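Side-chain contacts in transcriptional activator PlcR protein (Bacillus thuringiensis, PDB 3U3W), which activates transcription as a quorum-sensing virulence regulator, binding DNA through a helix-turn-helix domain in response to the signal peptide PapR: residues E9-K12 and I13-L16; S32-S35 and R36-G40. All coordinates share one frame; numbering follows the deposited sequence.

Contact 1 (E9-K12 and I13-L16); sequences EIKK and IRVL
I13 packs against E9, and R14 against K11, one helical turn apart on helix 4-16, the first helix of the helix-turn-helix domain. Four successive backbone bonds tie the turns together: the amides of I13, R14, V15 and L16 donate to the carbonyls of E9, I10, K11 and K12. On the buried side, the I13 side chain lies over the E9 carbonyl, and its CD1 comes 3.7 Å from E9 OE2. E9 gets there because its chain, with CG anti to the backbone N (chi1 -173°), folds back at chi2 (65°). The same OE2 is hydrogen-bonded to H62 NE2, while the salt bridge from K12 NZ to E9 OE1 is long, at 3.9 Å. R14 bends at chi3 (61°), and its NH1 approaches the aliphatic CG of K11 to 3.8 Å, oblique to the guanidinium plane. The two cationic ends stay apart, K11 NZ lying 5.6 Å from R14 NH1. The guanidinium has several anchors: E38 is its partner at NE, and NH2 reaches both the L19 carbonyl and a DNA phosphate. This spread of partners should fix its rotation and stabilise its positive charge, so R14 couples the domain's interior to the DNA backbone.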
loop_
_atom_site.group_PDB
_atom_site.type_symbol
_atom_site.label_atom_id
_atom_site.label_comp_id
_atom_site.label_asym_id
_atom_site.label_seq_id
_atom_site.Cartn_x
_atom_site.Cartn_y
_atom_site.Cartn_z
ATOM N N GLU A 9 3.298 -20.017 -15.741
ATOM C CA GLU A 9 3.491 -19.236 -14.530
ATOM C C GLU A 9 3.127 -20.078 -13.300
ATOM O O GLU A 9 3.823 -20.066 -12.279
ATOM C CB GLU A 9 2.658 -17.955 -14.587
ATOM C CG GLU A 9 2.928 -16.983 -13.446
ATOM C CD GLU A 9 4.342 -16.417 -13.473
ATOM O OE1 GLU A 9 5.060 -16.638 -14.476
ATOM O OE2 GLU A 9 4.733 -15.749 -12.491
ATOM N N ILE A 10 2.043 -20.832 -13.406
ATOM C CA ILE A 10 1.674 -21.749 -12.334
ATOM C C ILE A 10 2.700 -22.878 -12.158
ATOM O O ILE A 10 3.037 -23.246 -11.031
ATOM C CB ILE A 10 0.249 -22.322 -12.544
ATOM C CG1 ILE A 10 -0.798 -21.235 -12.265
ATOM C CG2 ILE A 10 0.015 -23.544 -11.661
ATOM C CD1 ILE A 10 -2.226 -21.685 -12.465
ATOM N N LYS A 11 3.194 -23.417 -13.272
ATOM C CA LYS A 11 4.177 -24.503 -13.253
ATOM C C LYS A 11 5.525 -24.012 -12.734
ATOM O O LYS A 11 6.198 -24.693 -11.962
ATOM C CB LYS A 11 4.353 -25.080 -14.661
ATOM C CG LYS A 11 5.507 -26.084 -14.823
ATOM C CD LYS A 11 5.479 -26.693 -16.228
ATOM C CE LYS A 11 6.461 -27.848 -16.397
ATOM N NZ LYS A 11 7.824 -27.390 -16.780
ATOM N N LYS A 12 5.907 -22.822 -13.179
ATOM C CA LYS A 12 7.139 -22.180 -12.749
ATOM C C LYS A 12 7.160 -21.984 -11.233
ATOM O O LYS A 12 8.151 -22.299 -10.576
ATOM C CB LYS A 12 7.304 -20.843 -13.489
ATOM C CG LYS A 12 8.363 -19.890 -12.937
ATOM C CD LYS A 12 8.744 -18.849 -13.999
ATOM C CE LYS A 12 9.502 -17.657 -13.415
ATOM N NZ LYS A 12 8.598 -16.657 -12.763
ATOM N N ILE A 13 6.055 -21.478 -10.684
ATOM C CA ILE A 13 5.972 -21.194 -9.254
ATOM C C ILE A 13 5.807 -22.467 -8.413
ATOM O O ILE A 13 6.275 -22.530 -7.275
ATOM C CB ILE A 13 4.838 -20.179 -8.938
ATOM C CG1 ILE A 13 5.022 -18.904 -9.754
ATOM C CG2 ILE A 13 4.809 -19.849 -7.457
ATOM C CD1 ILE A 13 3.881 -17.936 -9.635
ATOM N N ARG A 14 5.145 -23.478 -8.975
ATOM C CA ARG A 14 5.023 -24.770 -8.300
ATOM C C ARG A 14 6.368 -25.476 -8.185
ATOM O O ARG A 14 6.665 -26.064 -7.154
ATOM C CB ARG A 14 4.030 -25.698 -9.012
ATOM C CG ARG A 14 4.091 -27.135 -8.491
ATOM C CD ARG A 14 3.125 -28.079 -9.189
ATOM N NE ARG A 14 3.375 -28.203 -10.623
ATOM C CZ ARG A 14 4.378 -28.891 -11.164
ATOM N NH1 ARG A 14 4.505 -28.946 -12.489
ATOM N NH2 ARG A 14 5.256 -29.522 -10.387
ATOM N N VAL A 15 7.167 -25.434 -9.251
ATOM C CA VAL A 15 8.493 -26.043 -9.226
ATOM C C VAL A 15 9.370 -25.273 -8.245
ATOM O O VAL A 15 10.105 -25.856 -7.448
ATOM C CB VAL A 15 9.158 -26.044 -10.629
ATOM C CG1 VAL A 15 10.574 -26.597 -10.551
ATOM C CG2 VAL A 15 8.330 -26.846 -11.618
ATOM N N LEU A 16 9.268 -23.950 -8.308
ATOM C CA LEU A 16 10.006 -23.062 -7.420
ATOM C C LEU A 16 9.681 -23.334 -5.950
ATOM O O LEU A 16 10.476 -23.028 -5.062
ATOM C CB LEU A 16 9.665 -21.616 -7.764
ATOM C CG LEU A 16 10.648 -20.517 -7.378
ATOM C CD1 LEU A 16 11.943 -20.650 -8.168
ATOM C CD2 LEU A 16 10.005 -19.169 -7.639
#

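Contact 2 (S32-S35 and R36-G40); sequences SEVS and RIESG. With nucleotides of chain F; nucleotides of chain E.
S35 carries OG anti to its backbone N (chi1 -178°) and R36 carries CG anti to its carbonyl carbon (chi1 -72°), so that neighbours on helix 31-38 reach different parts of the DNA. S35 OG donates a 2.6 Å hydrogen bond to OP2 of DA3 of chain E. R36 runs extended from CG to NE, its CG resting 3.4 Å from S32 O; the methyl C7 of DT4 of chain E sits over the centre of one face of the R36 guanidinium, 3.9 Å above its plane. R36 CD also meets the methyl C7 of DT12 of chain F, at 3.8 Å. R36 NH2 forms hydrogen bonds to a guanine N7 and to a guanine O6, while S32 OG is hydrogen-bonded to a cytosine N4. E33 lies between the DNA and I37, its CG 4.0 Å from I37 CD1 and its carboxylate beside the sugar of DT12 of chain F; its OE1 is buried with no partner in the model. V34 and E38 run side by side, E38 OE2 being held by R14. The helix closes in a Schellman motif at G40, whose phi is positive (88°). Base edges and thymine methyls are thus probed from one helix while a phosphate bond seats it, as expected of a recognition helix in the major groove.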
loop_
_atom_site.group_PDB
_atom_site.type_symbol
_atom_site.label_atom_id
_atom_site.label_comp_id
_atom_site.label_asym_id
_atom_site.label_seq_id
_atom_site.Cartn_x
_atom_site.Cartn_y
_atom_site.Cartn_z
ATOM N N SER A 32 -4.541 -34.346 -12.577
ATOM C CA SER A 32 -4.623 -34.232 -14.033
ATOM C C SER A 32 -5.159 -32.868 -14.495
ATOM O O SER A 32 -4.830 -32.402 -15.593
ATOM C CB SER A 32 -5.482 -35.359 -14.622
ATOM O OG SER A 32 -6.843 -35.210 -14.261
ATOM N N GLU A 33 -5.980 -32.236 -13.658
ATOM C CA GLU A 33 -6.483 -30.894 -13.948
ATOM C C GLU A 33 -5.394 -29.841 -13.750
ATOM O O GLU A 33 -5.340 -28.861 -14.485
ATOM C CB GLU A 33 -7.699 -30.566 -13.077
ATOM C CG GLU A 33 -8.294 -29.183 -13.292
ATOM C CD GLU A 33 -8.966 -29.024 -14.648
ATOM O OE1 GLU A 33 -8.876 -29.956 -15.477
ATOM O OE2 GLU A 33 -9.583 -27.957 -14.883
ATOM N N VAL A 34 -4.535 -30.042 -12.754
ATOM C CA VAL A 34 -3.340 -29.221 -12.611
ATOM C C VAL A 34 -2.488 -29.348 -13.877
ATOM O O VAL A 34 -2.054 -28.347 -14.443
ATOM C CB VAL A 34 -2.519 -29.610 -11.357
ATOM C CG1 VAL A 34 -1.060 -29.146 -11.487
ATOM C CG2 VAL A 34 -3.171 -29.034 -10.116
ATOM N N SER A 35 -2.265 -30.581 -14.329
ATOM C CA SER A 35 -1.542 -30.813 -15.579
ATOM C C SER A 35 -2.152 -30.012 -16.734
ATOM O O SER A 35 -1.440 -29.339 -17.476
ATOM C CB SER A 35 -1.517 -32.305 -15.928
ATOM O OG SER A 35 -0.781 -32.543 -17.119
ATOM N N ARG A 36 -3.471 -30.082 -16.877
ATOM C CA ARG A 36 -4.137 -29.413 -17.979
ATOM C C ARG A 36 -4.113 -27.891 -17.827
ATOM O O ARG A 36 -4.054 -27.169 -18.820
ATOM C CB ARG A 36 -5.568 -29.925 -18.152
ATOM C CG ARG A 36 -5.676 -31.339 -18.716
ATOM C CD ARG A 36 -7.087 -31.582 -19.223
ATOM N NE ARG A 36 -7.479 -32.987 -19.195
ATOM C CZ ARG A 36 -7.361 -33.813 -20.227
ATOM N NH1 ARG A 36 -6.848 -33.380 -21.373
ATOM N NH2 ARG A 36 -7.755 -35.071 -20.112
ATOM N N ILE A 37 -4.159 -27.412 -16.587
ATOM C CA ILE A 37 -4.003 -25.987 -16.301
ATOM C C ILE A 37 -2.601 -25.475 -16.671
ATOM O O ILE A 37 -2.466 -24.397 -17.258
ATOM C CB ILE A 37 -4.315 -25.662 -14.824
ATOM C CG1 ILE A 37 -5.809 -25.824 -14.559
ATOM C CG2 ILE A 37 -3.886 -24.243 -14.468
ATOM C CD1 ILE A 37 -6.155 -25.788 -13.106
ATOM N N GLU A 38 -1.561 -26.245 -16.354
ATOM C CA GLU A 38 -0.189 -25.831 -16.684
ATOM C C GLU A 38 0.151 -25.900 -18.177
ATOM O O GLU A 38 1.064 -25.222 -18.635
ATOM C CB GLU A 38 0.840 -26.633 -15.894
ATOM C CG GLU A 38 0.653 -26.572 -14.400
ATOM C CD GLU A 38 1.761 -27.285 -13.635
ATOM O OE1 GLU A 38 2.402 -28.219 -14.192
ATOM O OE2 GLU A 38 1.990 -26.894 -12.468
ATOM N N SER A 39 -0.578 -26.722 -18.927
ATOM C CA SER A 39 -0.325 -26.880 -20.358
ATOM C C SER A 39 -1.082 -25.846 -21.192
ATOM O O SER A 39 -0.880 -25.750 -22.403
ATOM C CB SER A 39 -0.686 -28.297 -20.826
ATOM O OG SER A 39 -2.084 -28.438 -21.025
ATOM N N GLY A 40 -1.956 -25.084 -20.541
ATOM C CA GLY A 40 -2.689 -24.023 -21.203
ATOM C C GLY A 40 -3.996 -24.469 -21.833
ATOM O O GLY A 40 -4.686 -23.675 -22.462
ATOM P P DT F 12 -11.743 -26.163 -14.373
ATOM O OP1 DT F 12 -13.025 -25.446 -14.264
ATOM O OP2 DT F 12 -10.603 -25.771 -13.528
ATOM O "O5'" DT F 12 -12.009 -27.715 -14.106
ATOM C "C5'" DT F 12 -13.070 -28.081 -13.233
ATOM C "C4'" DT F 12 -13.235 -29.588 -13.174
ATOM O "O4'" DT F 12 -13.441 -30.118 -14.508
ATOM C "C3'" DT F 12 -12.065 -30.369 -12.566
ATOM O "O3'" DT F 12 -12.574 -30.912 -11.337
ATOM C "C2'" DT F 12 -11.680 -31.406 -13.636
ATOM C "C1'" DT F 12 -12.917 -31.430 -14.539
ATOM N N1 DT F 12 -12.697 -31.780 -15.970
ATOM C C2 DT F 12 -13.373 -32.856 -16.499
ATOM O O2 DT F 12 -14.132 -33.546 -15.850
ATOM N N3 DT F 12 -13.126 -33.097 -17.825
ATOM C C4 DT F 12 -12.291 -32.385 -18.660
ATOM O O4 DT F 12 -12.143 -32.696 -19.836
ATOM C C5 DT F 12 -11.612 -31.263 -18.050
ATOM C C7 DT F 12 -10.675 -30.403 -18.852
ATOM C C6 DT F 12 -11.849 -31.018 -16.751
ATOM P P DT E 4 -0.436 -34.910 -23.486
ATOM O OP1 DT E 4 0.262 -35.067 -24.781
ATOM O OP2 DT E 4 -0.861 -33.566 -23.026
ATOM O "O5'" DT E 4 -1.702 -35.879 -23.523
ATOM C "C5'" DT E 4 -1.573 -37.146 -24.158
ATOM C "C4'" DT E 4 -2.874 -37.916 -24.053
ATOM O "O4'" DT E 4 -3.095 -38.268 -22.666
ATOM C "C3'" DT E 4 -4.115 -37.140 -24.489
ATOM O "O3'" DT E 4 -5.030 -38.051 -25.044
ATOM C "C2'" DT E 4 -4.655 -36.639 -23.160
ATOM C "C1'" DT E 4 -4.424 -37.908 -22.363
ATOM N N1 DT E 4 -4.576 -37.738 -20.908
ATOM C C2 DT E 4 -5.016 -38.821 -20.187
ATOM O O2 DT E 4 -5.266 -39.896 -20.706
ATOM N N3 DT E 4 -5.141 -38.589 -18.840
ATOM C C4 DT E 4 -4.871 -37.408 -18.171
ATOM O O4 DT E 4 -5.009 -37.302 -16.958
ATOM C C5 DT E 4 -4.412 -36.311 -18.993
ATOM C C7 DT E 4 -4.094 -34.980 -18.373
ATOM C C6 DT E 4 -4.288 -36.527 -20.311
ATOM P P DA E 3 2.739 -32.843 -17.987
ATOM O OP1 DA E 3 3.592 -32.135 -18.983
ATOM O OP2 DA E 3 1.821 -32.086 -17.114
ATOM O "O5'" DA E 3 1.932 -33.935 -18.812
ATOM C "C5'" DA E 3 2.680 -34.873 -19.566
ATOM C "C4'" DA E 3 1.736 -35.705 -20.407
ATOM O "O4'" DA E 3 1.078 -36.694 -19.589
ATOM C "C3'" DA E 3 0.620 -34.938 -21.092
ATOM O "O3'" DA E 3 0.490 -35.557 -22.349
ATOM C "C2'" DA E 3 -0.593 -35.159 -20.194
ATOM C "C1'" DA E 3 -0.327 -36.551 -19.642
ATOM N N9 DA E 3 -0.804 -36.830 -18.283
ATOM C C8 DA E 3 -0.757 -36.023 -17.179
ATOM N N7 DA E 3 -1.251 -36.578 -16.092
ATOM C C5 DA E 3 -1.647 -37.836 -16.507
ATOM C C6 DA E 3 -2.247 -38.924 -15.833
ATOM N N6 DA E 3 -2.574 -38.919 -14.532
ATOM N N1 DA E 3 -2.512 -40.028 -16.561
ATOM C C2 DA E 3 -2.192 -40.048 -17.857
ATOM N N3 DA E 3 -1.619 -39.099 -18.594
ATOM C C4 DA E 3 -1.374 -38.007 -17.853
#

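How the contacts relate
Contact 1 comes first along the chain, on helix 4-16, and contact 2 follows on helix 31-38; both belong to the helix-turn-helix domain, far from the centre of the chain, with their own centres about 12 Å apart. The two helices meet directly. A salt bridge joins R14 NE to E38 OE2 at 2.7 Å, and beside it I10 CD1 packs on I37 CG2 at 3.6 Å, while K11 CA lies against the same E38 carboxylate. Residues of contact 1 thus pack on the I37 and E38 part of helix 31-38, whose S32, S35 and R36 meet the DNA in contact 2, consistent with the two helices meeting the DNA together.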